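Local coordinates for LPP20 lipofamily protein (Helicobacter pylori R046Wa, PDB 4KZS) that is a secreted protein of unknown function, built round a three-helix bundle and possibly connected with the outer membrane and the Tol-Pal system, at residues Q34-D39 and Y95-R100; L78-V83 and N104-G109; G131-Q136 and P178-T183; A201-P206 and K256-T261. All blocks are in the same frame, centred on the assembly; numbering follows the deposited sequence.

Interaction 1: Q34-D39 and Y95-R100; sequences QKALAD and YYTRVR
Ala36 sets its methyl group between Thr97 and Val99, the two strand residues that point toward the helix. The apolar contacts all involve this methyl. Ala36 CB lies 4.1 Å from Thr97 CB and 4.2 Å from Val99 CG2. The small side chain is consistent with the close approach of helix and strand, whose short axes are 7.4 Å apart and inclined at 34°. This is the helix-on-sheet packing of the N-terminal domain: helix 29-53 lies across one face of an antiparallel sheet in which strand 94-102 is the middle strand. The order strand, helix, strand, strand is consistent with an SHS2-type module.

A second group of contacts sets methyls against the backbone. Ala36 CB is 3.4 Å from Thr97 O. In return, Val99 CG2 reaches Ala36 O at 3.7 Å and also lies near the start of Leu37. Val99 CG1 lies beside its backbone N (chi1 -64°), which leaves CG2 between N and the carbonyl carbon, facing the helix.

No hydrogen bond joins the two segments. The hydroxyl of Thr97 is turned beside its own backbone N and pairs with Ser32 OG of helix 29-53, one turn before Ala36. Val99 also packs on Leu40 of that helix.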
loop_
_atom_site.group_PDB
_atom_site.type_symbol
_atom_site.label_atom_id
_atom_site.label_comp_id
_atom_site.label_asym_id
_atom_site.label_seq_id
_atom_site.Cartn_x
_atom_site.Cartn_y
_atom_site.Cartn_z
ATOM N N GLN A 34 -0.328 -17.074 -20.068
ATOM C CA GLN A 34 -0.092 -16.783 -18.647
ATOM C C GLN A 34 1.065 -17.551 -18.039
ATOM O O GLN A 34 1.851 -16.953 -17.292
ATOM C CB GLN A 34 -1.326 -16.938 -17.790
ATOM C CG GLN A 34 -2.494 -16.038 -18.201
ATOM C CD GLN A 34 -2.161 -14.532 -18.327
ATOM O OE1 GLN A 34 -1.344 -13.963 -17.571
ATOM N NE2 GLN A 34 -2.823 -13.878 -19.279
ATOM N N LYS A 35 1.216 -18.839 -18.368
ATOM C CA LYS A 35 2.300 -19.641 -17.729
ATOM C C LYS A 35 3.610 -19.027 -18.267
ATOM O O LYS A 35 4.569 -18.906 -17.525
ATOM C CB LYS A 35 2.147 -21.200 -17.902
ATOM C CG LYS A 35 3.204 -22.161 -17.242
ATOM C CD LYS A 35 3.387 -23.590 -17.923
ATOM C CE LYS A 35 4.762 -24.327 -17.689
ATOM N NZ LYS A 35 5.197 -25.585 -18.443
ATOM N N ALA A 36 3.622 -18.547 -19.514
ATOM C CA ALA A 36 4.869 -18.057 -20.091
ATOM C C ALA A 36 5.286 -16.691 -19.479
ATOM O O ALA A 36 6.461 -16.485 -19.208
ATOM C CB ALA A 36 4.746 -17.997 -21.598
ATOM N N LEU A 37 4.354 -15.764 -19.234
ATOM C CA LEU A 37 4.723 -14.505 -18.533
ATOM C C LEU A 37 5.245 -14.786 -17.152
ATOM O O LEU A 37 6.278 -14.243 -16.718
ATOM C CB LEU A 37 3.532 -13.606 -18.265
ATOM C CG LEU A 37 2.903 -12.709 -19.300
ATOM C CD1 LEU A 37 2.263 -11.593 -18.487
ATOM C CD2 LEU A 37 3.969 -12.183 -20.243
ATOM N N ALA A 38 4.468 -15.571 -16.404
ATOM C CA ALA A 38 4.868 -15.908 -15.060
ATOM C C ALA A 38 6.306 -16.355 -15.155
ATOM O O ALA A 38 7.192 -15.802 -14.492
ATOM C CB ALA A 38 4.003 -17.012 -14.539
ATOM N N ASP A 39 6.564 -17.283 -16.073
ATOM C CA ASP A 39 7.880 -17.846 -16.145
ATOM C C ASP A 39 8.895 -16.796 -16.536
ATOM O O ASP A 39 10.054 -16.837 -16.113
ATOM C CB ASP A 39 7.916 -19.056 -17.054
ATOM C CG ASP A 39 9.297 -19.587 -17.215
ATOM O OD1 ASP A 39 9.951 -19.898 -16.187
ATOM O OD2 ASP A 39 9.745 -19.651 -18.372
ATOM N N TYR A 95 -1.020 -26.309 -25.551
ATOM C CA TYR A 95 -0.522 -25.094 -26.160
ATOM C C TYR A 95 0.817 -24.725 -25.546
ATOM O O TYR A 95 1.116 -25.066 -24.369
ATOM C CB TYR A 95 -1.532 -23.983 -25.979
ATOM C CG TYR A 95 -2.891 -24.347 -26.504
ATOM C CD1 TYR A 95 -3.668 -25.353 -25.893
ATOM C CD2 TYR A 95 -3.413 -23.684 -27.625
ATOM C CE1 TYR A 95 -4.925 -25.693 -26.408
ATOM C CE2 TYR A 95 -4.662 -24.007 -28.149
ATOM C CZ TYR A 95 -5.407 -25.002 -27.540
ATOM O OH TYR A 95 -6.625 -25.271 -28.106
ATOM N N TYR A 96 1.628 -24.048 -26.348
ATOM C CA TYR A 96 2.930 -23.602 -25.889
ATOM C C TYR A 96 3.061 -22.174 -26.346
ATOM O O TYR A 96 2.647 -21.820 -27.469
ATOM C CB TYR A 96 4.040 -24.473 -26.509
ATOM C CG TYR A 96 5.452 -23.955 -26.309
ATOM C CD1 TYR A 96 6.203 -24.323 -25.206
ATOM C CD2 TYR A 96 6.056 -23.120 -27.255
ATOM C CE1 TYR A 96 7.507 -23.859 -25.040
ATOM C CE2 TYR A 96 7.363 -22.667 -27.091
ATOM C CZ TYR A 96 8.060 -23.042 -25.985
ATOM O OH TYR A 96 9.314 -22.588 -25.832
ATOM N N THR A 97 3.646 -21.352 -25.484
ATOM C CA THR A 97 3.876 -19.924 -25.758
ATOM C C THR A 97 5.278 -19.608 -25.229
ATOM O O THR A 97 5.717 -20.095 -24.131
ATOM C CB THR A 97 2.825 -19.035 -25.052
ATOM O OG1 THR A 97 1.505 -19.376 -25.505
ATOM C CG2 THR A 97 3.018 -17.579 -25.369
ATOM N N ARG A 98 6.027 -18.843 -26.006
ATOM C CA ARG A 98 7.265 -18.350 -25.453
ATOM C C ARG A 98 7.337 -16.833 -25.699
ATOM O O ARG A 98 6.896 -16.363 -26.728
ATOM C CB ARG A 98 8.384 -19.109 -26.107
ATOM C CG ARG A 98 9.778 -18.661 -25.742
ATOM C CD ARG A 98 10.513 -18.814 -27.066
ATOM N NE ARG A 98 11.772 -19.443 -26.816
ATOM C CZ ARG A 98 12.732 -19.557 -27.699
ATOM N NH1 ARG A 98 12.572 -19.151 -28.950
ATOM N NH2 ARG A 98 13.838 -20.134 -27.311
ATOM N N VAL A 99 7.864 -16.092 -24.732
ATOM C CA VAL A 99 7.805 -14.654 -24.718
ATOM C C VAL A 99 9.150 -14.182 -24.319
ATOM O O VAL A 99 9.928 -14.926 -23.772
ATOM C CB VAL A 99 6.840 -14.093 -23.669
ATOM C CG1 VAL A 99 5.433 -14.505 -23.972
ATOM C CG2 VAL A 99 7.168 -14.652 -22.319
ATOM N N ARG A 100 9.453 -12.943 -24.676
ATOM C CA ARG A 100 10.698 -12.323 -24.294
ATOM C C ARG A 100 10.517 -10.837 -24.158
ATOM O O ARG A 100 9.480 -10.254 -24.587
ATOM C CB ARG A 100 11.738 -12.600 -25.340
ATOM C CG ARG A 100 11.411 -11.980 -26.678
ATOM C CD ARG A 100 12.548 -12.252 -27.628
ATOM N NE ARG A 100 12.431 -11.443 -28.842
ATOM C CZ ARG A 100 13.426 -11.296 -29.727
ATOM N NH1 ARG A 100 14.588 -11.915 -29.567
ATOM N NH2 ARG A 100 13.258 -10.554 -30.786
#

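Interaction 2: L78-V83 and N104-G109; sequences LELNNV and NLFLQG
The loop at Leu80 passes beside helix 103-121 close to Phe106, and the two backbones come nearest at Leu80 and Gly109, whose CA atoms are 6.6 Å apart. The main contact is between Leu80 and the Phe106 ring. Leu80 CD2 comes in at the ring edge, near the ring plane, and lies 3.5 Å from Phe106 CD2 and equally 3.5 Å from Phe106 CE2. The methyl thus straddles one ring bond. Phe106 swings its ring out to the loop by placing CG opposite the backbone N (chi1 165°). A looser contact comes from Glu79 O, 4.3 Å from Phe106 CE2 and oblique to the ring.

The same two side chains also meet helix 29-53. Leu80 packs on Val41 and Phe106 on Ile44. The loop, the start of helix 103-121 and the long N-terminal helix therefore share one small apolar cluster. It lies where the N-terminal domain passes into the helical middle region.

Glu79 turns its carboxylate away from this cluster, and its OE1 accepts a hydrogen bond from Asp76 N within the loop. A little further along helix 103-121, Lys113 NZ makes a weak hydrogen bond to Leu78 O. Between the two segments themselves no hydrogen bond forms, so their contact rests on apolar packing.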
loop_
_atom_site.group_PDB
_atom_site.type_symbol
_atom_site.label_atom_id
_atom_site.label_comp_id
_atom_site.label_asym_id
_atom_site.label_seq_id
_atom_site.Cartn_x
_atom_site.Cartn_y
_atom_site.Cartn_z
ATOM N N LEU A 78 2.593 -6.614 -12.645
ATOM C CA LEU A 78 2.536 -5.210 -12.321
ATOM C C LEU A 78 3.732 -4.485 -12.921
ATOM O O LEU A 78 3.596 -3.329 -13.367
ATOM C CB LEU A 78 2.595 -5.028 -10.791
ATOM C CG LEU A 78 1.293 -5.078 -10.005
ATOM C CD1 LEU A 78 0.418 -6.271 -10.406
ATOM C CD2 LEU A 78 1.598 -5.041 -8.509
ATOM N N GLU A 79 4.891 -5.166 -12.893
ATOM C CA GLU A 79 6.180 -4.595 -13.295
ATOM C C GLU A 79 6.481 -4.508 -14.775
ATOM O O GLU A 79 7.422 -3.826 -15.181
ATOM C CB GLU A 79 7.316 -5.334 -12.621
ATOM C CG GLU A 79 7.611 -4.779 -11.250
ATOM C CD GLU A 79 6.552 -5.150 -10.268
ATOM O OE1 GLU A 79 6.502 -6.351 -9.933
ATOM O OE2 GLU A 79 5.783 -4.248 -9.847
ATOM N N LEU A 80 5.702 -5.203 -15.582
ATOM C CA LEU A 80 5.881 -5.230 -17.014
ATOM C C LEU A 80 4.695 -4.630 -17.690
ATOM O O LEU A 80 3.695 -4.365 -17.024
ATOM C CB LEU A 80 5.833 -6.688 -17.441
ATOM C CG LEU A 80 6.815 -7.716 -16.946
ATOM C CD1 LEU A 80 6.674 -8.911 -17.886
ATOM C CD2 LEU A 80 8.204 -7.098 -16.976
ATOM N N ASN A 81 4.742 -4.651 -19.039
ATOM C CA ASN A 81 3.684 -4.224 -19.997
ATOM C C ASN A 81 2.890 -4.970 -21.144
ATOM O O ASN A 81 1.752 -5.529 -21.010
ATOM C CB ASN A 81 4.354 -3.115 -20.761
ATOM C CG ASN A 81 5.436 -2.429 -19.932
ATOM O OD1 ASN A 81 6.334 -3.096 -19.355
ATOM N ND2 ASN A 81 5.353 -1.094 -19.846
ATOM N N ASN A 82 3.542 -4.925 -22.294
ATOM C CA ASN A 82 3.174 -5.578 -23.506
ATOM C C ASN A 82 4.569 -6.007 -24.122
ATOM O O ASN A 82 5.321 -5.118 -24.684
ATOM C CB ASN A 82 2.552 -4.551 -24.399
ATOM C CG ASN A 82 3.484 -3.352 -24.635
ATOM O OD1 ASN A 82 4.372 -3.422 -25.526
ATOM N ND2 ASN A 82 3.311 -2.254 -23.841
ATOM N N VAL A 83 4.884 -7.321 -23.985
ATOM C CA VAL A 83 6.170 -7.988 -24.249
ATOM C C VAL A 83 5.992 -8.818 -25.523
ATOM O O VAL A 83 4.854 -9.077 -25.913
ATOM C CB VAL A 83 6.467 -9.021 -23.113
ATOM C CG1 VAL A 83 6.139 -8.458 -21.753
ATOM C CG2 VAL A 83 5.662 -10.334 -23.263
ATOM N N ASN A 104 16.604 -3.598 -21.749
ATOM C CA ASN A 104 16.526 -2.157 -21.581
ATOM C C ASN A 104 15.085 -1.628 -21.537
ATOM O O ASN A 104 14.748 -0.783 -20.708
ATOM C CB ASN A 104 17.444 -1.425 -22.570
ATOM C CG ASN A 104 18.927 -1.732 -22.309
ATOM O OD1 ASN A 104 19.381 -1.736 -21.149
ATOM N ND2 ASN A 104 19.689 -2.016 -23.384
ATOM N N LEU A 105 14.226 -2.132 -22.406
ATOM C CA LEU A 105 12.826 -1.773 -22.316
ATOM C C LEU A 105 12.216 -2.216 -20.985
ATOM O O LEU A 105 11.276 -1.586 -20.467
ATOM C CB LEU A 105 12.056 -2.441 -23.442
ATOM C CG LEU A 105 12.050 -1.543 -24.687
ATOM C CD1 LEU A 105 11.369 -2.242 -25.837
ATOM C CD2 LEU A 105 11.227 -0.323 -24.260
ATOM N N PHE A 106 12.753 -3.284 -20.411
ATOM C CA PHE A 106 12.251 -3.711 -19.164
ATOM C C PHE A 106 12.612 -2.665 -18.123
ATOM O O PHE A 106 11.763 -2.318 -17.333
ATOM C CB PHE A 106 12.822 -5.070 -18.761
ATOM C CG PHE A 106 12.606 -5.372 -17.324
ATOM C CD1 PHE A 106 13.665 -5.367 -16.442
ATOM C CD2 PHE A 106 11.338 -5.629 -16.845
ATOM C CE1 PHE A 106 13.478 -5.665 -15.059
ATOM C CE2 PHE A 106 11.126 -5.898 -15.485
ATOM C CZ PHE A 106 12.208 -5.881 -14.570
ATOM N N LEU A 107 13.854 -2.186 -18.111
ATOM C CA LEU A 107 14.243 -1.183 -17.124
ATOM C C LEU A 107 13.497 0.120 -17.323
ATOM O O LEU A 107 13.125 0.747 -16.348
ATOM C CB LEU A 107 15.737 -0.857 -17.163
ATOM C CG LEU A 107 16.630 -2.018 -16.803
ATOM C CD1 LEU A 107 18.085 -1.702 -17.124
ATOM C CD2 LEU A 107 16.425 -2.370 -15.328
ATOM N N GLN A 108 13.325 0.544 -18.576
ATOM C CA GLN A 108 12.651 1.778 -18.847
ATOM C C GLN A 108 11.283 1.623 -18.256
ATOM O O GLN A 108 10.777 2.527 -17.612
ATOM C CB GLN A 108 12.579 2.120 -20.353
ATOM C CG GLN A 108 13.940 2.278 -21.052
ATOM C CD GLN A 108 14.940 3.203 -20.331
ATOM O OE1 GLN A 108 14.617 4.354 -19.997
ATOM N NE2 GLN A 108 16.173 2.709 -20.114
ATOM N N GLY A 109 10.677 0.471 -18.424
ATOM C CA GLY A 109 9.346 0.300 -17.812
ATOM C C GLY A 109 9.349 0.367 -16.285
ATOM O O GLY A 109 8.307 0.642 -15.679
#

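Interaction 3: G131-Q136 and P178-T183; sequences GVFLQQ and PKVQIT
Val132 meets the ring of Pro178 and is the first residue of its segment to make close contact. Its CB lies 4.0 Å from Pro178 CG. The carbonyl of Val132 is also lined by carbon atoms: Val132 O is 3.8 Å from Pro178 CG and 3.7 Å from Val180 CG1. A cis peptide bond precedes Pro178, at the entry to strand 179-182.

Phe133 follows. Its CG is anti to the backbone N (chi1 -165°), and the ring crosses Val180 at about a right angle. Phe133 CD1 is 3.9 Å from Val180 CG1, which approaches obliquely. On one face of the ring, toward the rim, lies Leu134 CD2. Tyr213 and Ile215 also meet this ring, so Phe133 sits among residues of the C-terminal domain.

Leu134 is the N-cap residue of helix 135-157. The lead-in to this long helix therefore packs on strand 179-182, the central strand of the small parallel sheet, where Val180 also packs on Ile215.

The contact is buried. It consists of apolar contacts and one carbonyl oxygen facing carbons, with no hydrogen bond between the two segments. This chemistry is consistent with a mainly hydrophobic join of the helical region to the C-terminal domain.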
loop_
_atom_site.group_PDB
_atom_site.type_symbol
_atom_site.label_atom_id
_atom_site.label_comp_id
_atom_site.label_asym_id
_atom_site.label_seq_id
_atom_site.Cartn_x
_atom_site.Cartn_y
_atom_site.Cartn_z
ATOM N N GLY A 131 -2.629 17.824 8.865
ATOM C CA GLY A 131 -2.874 16.437 9.267
ATOM C C GLY A 131 -3.428 15.559 8.168
ATOM O O GLY A 131 -3.981 16.056 7.197
ATOM N N VAL A 132 -3.267 14.247 8.321
ATOM C CA VAL A 132 -3.578 13.294 7.255
ATOM C C VAL A 132 -4.587 12.347 7.881
ATOM O O VAL A 132 -4.871 12.518 9.060
ATOM C CB VAL A 132 -2.339 12.445 6.915
ATOM C CG1 VAL A 132 -2.663 11.347 5.891
ATOM C CG2 VAL A 132 -1.191 13.325 6.437
ATOM N N PHE A 133 -5.127 11.364 7.144
ATOM C CA PHE A 133 -6.035 10.451 7.789
ATOM C C PHE A 133 -6.332 9.113 7.198
ATOM O O PHE A 133 -7.047 9.009 6.213
ATOM C CB PHE A 133 -7.352 11.199 7.866
ATOM C CG PHE A 133 -8.302 10.557 8.808
ATOM C CD1 PHE A 133 -8.440 11.056 10.085
ATOM C CD2 PHE A 133 -8.993 9.403 8.458
ATOM C CE1 PHE A 133 -9.279 10.433 11.005
ATOM C CE2 PHE A 133 -9.838 8.775 9.366
ATOM C CZ PHE A 133 -9.973 9.279 10.650
ATOM N N LEU A 134 -5.879 8.098 7.895
ATOM C CA LEU A 134 -6.096 6.697 7.573
ATOM C C LEU A 134 -5.775 6.466 6.113
ATOM O O LEU A 134 -4.641 6.655 5.727
ATOM C CB LEU A 134 -7.482 6.205 7.977
ATOM C CG LEU A 134 -7.774 6.103 9.479
ATOM C CD1 LEU A 134 -7.537 4.681 9.978
ATOM C CD2 LEU A 134 -6.996 7.155 10.270
ATOM N N GLN A 135 -6.759 6.058 5.313
ATOM C CA GLN A 135 -6.539 5.720 3.901
ATOM C C GLN A 135 -5.480 6.590 3.192
ATOM O O GLN A 135 -4.549 6.068 2.577
ATOM C CB GLN A 135 -7.858 5.729 3.135
ATOM C CG GLN A 135 -9.037 5.005 3.801
ATOM C CD GLN A 135 -10.284 5.083 2.927
ATOM O OE1 GLN A 135 -10.595 6.148 2.381
ATOM N NE2 GLN A 135 -10.978 3.955 2.745
ATOM N N GLN A 136 -5.580 7.900 3.300
ATOM C CA GLN A 136 -4.547 8.748 2.712
ATOM C C GLN A 136 -3.113 8.436 3.210
ATOM O O GLN A 136 -2.110 8.732 2.561
ATOM C CB GLN A 136 -4.905 10.180 3.007
ATOM C CG GLN A 136 -3.851 11.172 2.618
ATOM C CD GLN A 136 -4.139 12.523 3.221
ATOM O OE1 GLN A 136 -3.296 13.436 3.167
ATOM N NE2 GLN A 136 -5.328 12.658 3.843
ATOM N N PRO A 178 -1.532 8.832 11.676
ATOM C CA PRO A 178 -0.644 9.768 12.280
ATOM C C PRO A 178 -1.381 10.460 13.424
ATOM O O PRO A 178 -2.196 9.833 14.131
ATOM C CB PRO A 178 -0.457 10.756 11.151
ATOM C CG PRO A 178 -1.833 10.817 10.522
ATOM C CD PRO A 178 -2.501 9.500 10.787
ATOM N N LYS A 179 -1.128 11.760 13.554
ATOM C CA LYS A 179 -1.697 12.549 14.617
ATOM C C LYS A 179 -3.079 13.010 14.191
ATOM O O LYS A 179 -3.221 13.694 13.175
ATOM C CB LYS A 179 -0.784 13.749 14.910
ATOM C CG LYS A 179 0.507 13.468 15.718
ATOM C CD LYS A 179 1.659 14.291 15.158
ATOM C CE LYS A 179 2.909 14.246 16.000
ATOM N NZ LYS A 179 2.862 15.341 16.995
ATOM N N VAL A 180 -4.097 12.579 14.928
ATOM C CA VAL A 180 -5.408 13.192 14.839
ATOM C C VAL A 180 -6.018 13.428 16.216
ATOM O O VAL A 180 -5.968 12.543 17.083
ATOM C CB VAL A 180 -6.349 12.373 13.962
ATOM C CG1 VAL A 180 -5.632 12.044 12.665
ATOM C CG2 VAL A 180 -6.834 11.101 14.661
ATOM N N GLN A 181 -6.573 14.627 16.407
ATOM C CA GLN A 181 -7.291 14.999 17.640
ATOM C C GLN A 181 -8.480 14.088 17.909
ATOM O O GLN A 181 -9.212 13.752 16.996
ATOM C CB GLN A 181 -7.763 16.449 17.566
ATOM C CG GLN A 181 -8.240 17.038 18.885
ATOM C CD GLN A 181 -8.191 18.553 18.870
ATOM O OE1 GLN A 181 -8.724 19.195 17.959
ATOM N NE2 GLN A 181 -7.549 19.136 19.880
ATOM N N ILE A 182 -8.656 13.682 19.159
ATOM C CA ILE A 182 -9.748 12.793 19.516
ATOM C C ILE A 182 -10.572 13.415 20.641
ATOM O O ILE A 182 -10.139 13.465 21.790
ATOM C CB ILE A 182 -9.248 11.385 19.891
ATOM C CG1 ILE A 182 -8.628 10.703 18.669
ATOM C CG2 ILE A 182 -10.380 10.542 20.465
ATOM C CD1 ILE A 182 -8.092 9.306 18.936
ATOM N N THR A 183 -11.763 13.891 20.284
ATOM C CA THR A 183 -12.694 14.531 21.211
ATOM C C THR A 183 -13.704 13.536 21.796
ATOM O O THR A 183 -14.063 12.540 21.159
ATOM C CB THR A 183 -13.432 15.699 20.510
ATOM O OG1 THR A 183 -12.473 16.549 19.864
ATOM C CG2 THR A 183 -14.241 16.541 21.495
#

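Interaction 4: A201-P206 and K256-T261; sequences ARVLTP and KNFAIT
Arg202 lays its guanidinium flat over one face of the Phe258 ring. The group centres are 3.7 Å apart and the planes differ by 11°, so this is a parallel stack. It is also a cation-pi contact, off-centre. The exact closeness of the stack is doubtful, because some of the modelled carbons sit nearer than is physically likely. The aliphatic part of Arg202 shares the same face. Its CD lies over the middle of the ring, 3.6 Å from the centroid of Phe258 and 9° off the normal, in a CH-pi contact. The bend of the arginine chain at chi3 (-51°) then lays the guanidinium over the CD1 and CE1 side.

The contact joins two parts of the C-terminal domain. Residues 201-204 lead from helix 190-200 into strand 205-207 of the small parallel sheet, and Phe258 projects from helix 252-262. The backbones stay well apart, with the CA atoms of Arg202 and Phe258 7.8 Å from each other. Side chains bridge that gap. Asn257, next to Phe258, packs on Tyr200 at the end of helix 190-200.

Val203 takes a different side of the same ring. Its CG2 lies at the edge, in the ring plane, 3.6 Å from Phe258 CE2. Arg202 is solvent-exposed, so water probably weakens the electrostatic part of the stack.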
loop_
_atom_site.group_PDB
_atom_site.type_symbol
_atom_site.label_atom_id
_atom_site.label_comp_id
_atom_site.label_asym_id
_atom_site.label_seq_id
_atom_site.Cartn_x
_atom_site.Cartn_y
_atom_site.Cartn_z
ATOM N N ALA A 201 -5.476 3.904 18.932
ATOM C CA ALA A 201 -4.034 4.190 18.983
ATOM C C ALA A 201 -3.184 3.220 18.164
ATOM O O ALA A 201 -2.030 3.537 17.799
ATOM C CB ALA A 201 -3.554 4.186 20.422
ATOM N N ARG A 202 -3.725 2.029 17.894
ATOM C CA ARG A 202 -2.974 1.053 17.089
ATOM C C ARG A 202 -3.019 1.418 15.587
ATOM O O ARG A 202 -2.506 0.694 14.726
ATOM C CB ARG A 202 -3.351 -0.409 17.413
ATOM C CG ARG A 202 -4.803 -0.754 17.239
ATOM C CD ARG A 202 -5.106 -2.206 17.623
ATOM N NE ARG A 202 -4.219 -3.203 16.995
ATOM C CZ ARG A 202 -4.287 -4.530 17.180
ATOM N NH1 ARG A 202 -5.210 -5.076 17.968
ATOM N NH2 ARG A 202 -3.427 -5.329 16.560
ATOM N N VAL A 203 -3.579 2.594 15.320
ATOM C CA VAL A 203 -3.816 3.081 13.990
ATOM C C VAL A 203 -3.637 4.593 13.992
ATOM O O VAL A 203 -3.393 5.183 12.966
ATOM C CB VAL A 203 -5.265 2.729 13.586
ATOM C CG1 VAL A 203 -5.931 3.813 12.728
ATOM C CG2 VAL A 203 -5.326 1.342 12.959
ATOM N N LEU A 204 -3.747 5.220 15.155
ATOM C CA LEU A 204 -3.734 6.695 15.237
ATOM C C LEU A 204 -2.815 7.213 16.361
ATOM O O LEU A 204 -2.455 6.455 17.241
ATOM C CB LEU A 204 -5.162 7.162 15.539
ATOM C CG LEU A 204 -5.659 8.235 14.620
ATOM C CD1 LEU A 204 -4.678 8.244 13.448
ATOM C CD2 LEU A 204 -7.094 7.857 14.234
ATOM N N THR A 205 -2.502 8.496 16.358
ATOM C CA THR A 205 -1.744 9.100 17.424
ATOM C C THR A 205 -2.529 10.267 18.015
ATOM O O THR A 205 -2.403 11.431 17.536
ATOM C CB THR A 205 -0.391 9.611 16.906
ATOM O OG1 THR A 205 0.447 8.488 16.622
ATOM C CG2 THR A 205 0.289 10.420 17.938
ATOM N N PRO A 206 -3.289 9.994 19.098
ATOM C CA PRO A 206 -4.174 11.054 19.632
ATOM C C PRO A 206 -3.420 12.339 19.811
ATOM O O PRO A 206 -2.375 12.362 20.444
ATOM C CB PRO A 206 -4.643 10.481 20.948
ATOM C CG PRO A 206 -4.609 8.994 20.711
ATOM C CD PRO A 206 -3.328 8.781 19.941
ATOM N N LYS A 256 -13.451 -4.851 18.174
ATOM C CA LYS A 256 -14.235 -4.747 16.975
ATOM C C LYS A 256 -13.971 -3.402 16.319
ATOM O O LYS A 256 -14.033 -3.291 15.097
ATOM C CB LYS A 256 -15.732 -4.914 17.287
ATOM C CG LYS A 256 -16.650 -4.789 16.069
ATOM C CD LYS A 256 -17.940 -4.020 16.359
ATOM C CE LYS A 256 -17.744 -2.547 16.729
ATOM N NZ LYS A 256 -17.155 -1.692 15.667
ATOM N N ASN A 257 -13.689 -2.378 17.118
ATOM C CA ASN A 257 -13.408 -1.055 16.534
ATOM C C ASN A 257 -12.169 -1.054 15.625
ATOM O O ASN A 257 -12.161 -0.428 14.564
ATOM C CB ASN A 257 -13.262 0.048 17.585
ATOM C CG ASN A 257 -13.174 1.420 16.949
ATOM O OD1 ASN A 257 -13.296 1.554 15.732
ATOM N ND2 ASN A 257 -12.953 2.444 17.757
ATOM N N PHE A 258 -11.125 -1.754 16.053
ATOM C CA PHE A 258 -9.930 -1.868 15.243
ATOM C C PHE A 258 -10.391 -2.320 13.863
ATOM O O PHE A 258 -10.425 -1.499 12.902
ATOM C CB PHE A 258 -8.940 -2.856 15.874
ATOM C CG PHE A 258 -7.632 -3.002 15.123
ATOM C CD1 PHE A 258 -6.987 -4.250 15.061
ATOM C CD2 PHE A 258 -7.031 -1.915 14.485
ATOM C CE1 PHE A 258 -5.781 -4.410 14.377
ATOM C CE2 PHE A 258 -5.825 -2.077 13.802
ATOM C CZ PHE A 258 -5.196 -3.323 13.758
ATOM N N ALA A 259 -10.809 -3.596 13.810
ATOM C CA ALA A 259 -11.251 -4.280 12.581
ATOM C C ALA A 259 -12.124 -3.381 11.683
ATOM O O ALA A 259 -11.975 -3.398 10.461
ATOM C CB ALA A 259 -11.942 -5.609 12.907
ATOM N N ILE A 260 -12.989 -2.574 12.298
ATOM C CA ILE A 260 -13.707 -1.540 11.581
ATOM C C ILE A 260 -12.741 -0.557 10.913
ATOM O O ILE A 260 -12.716 -0.461 9.696
ATOM C CB ILE A 260 -14.721 -0.805 12.506
ATOM C CG1 ILE A 260 -15.949 -1.708 12.810
ATOM C CG2 ILE A 260 -15.076 0.606 11.970
ATOM C CD1 ILE A 260 -16.981 -1.943 11.691
ATOM N N THR A 261 -11.940 0.142 11.730
ATOM C CA THR A 261 -11.128 1.308 11.307
ATOM C C THR A 261 -10.081 0.799 10.292
ATOM O O THR A 261 -9.762 1.456 9.300
ATOM C CB THR A 261 -10.453 2.051 12.528
ATOM O OG1 THR A 261 -10.945 1.562 13.793
ATOM C CG2 THR A 261 -10.643 3.586 12.467
#

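Overall arrangement
The four contacts form two pairs, one on each side of the chain's centre. Interactions 1 and 2 have centres 16 Å apart and touch through Val83, which packs on Leu37 and Val99. Their segments alternate along the chain, and helix 103-121 directly follows strand 94-102. Interactions 3 and 4 come later, in series, with centres 11 Å apart. They meet through neighbouring strands 179-182 and 205-207, with a probable hydrogen bond between Pro178 and Thr205, and through Leu134 against Val203. Interactions 2 and 3 stay about 17 Å apart at their nearest atoms. Helices 103-121 and 135-157 span this gap, giving an elongated protein with a domain at each end.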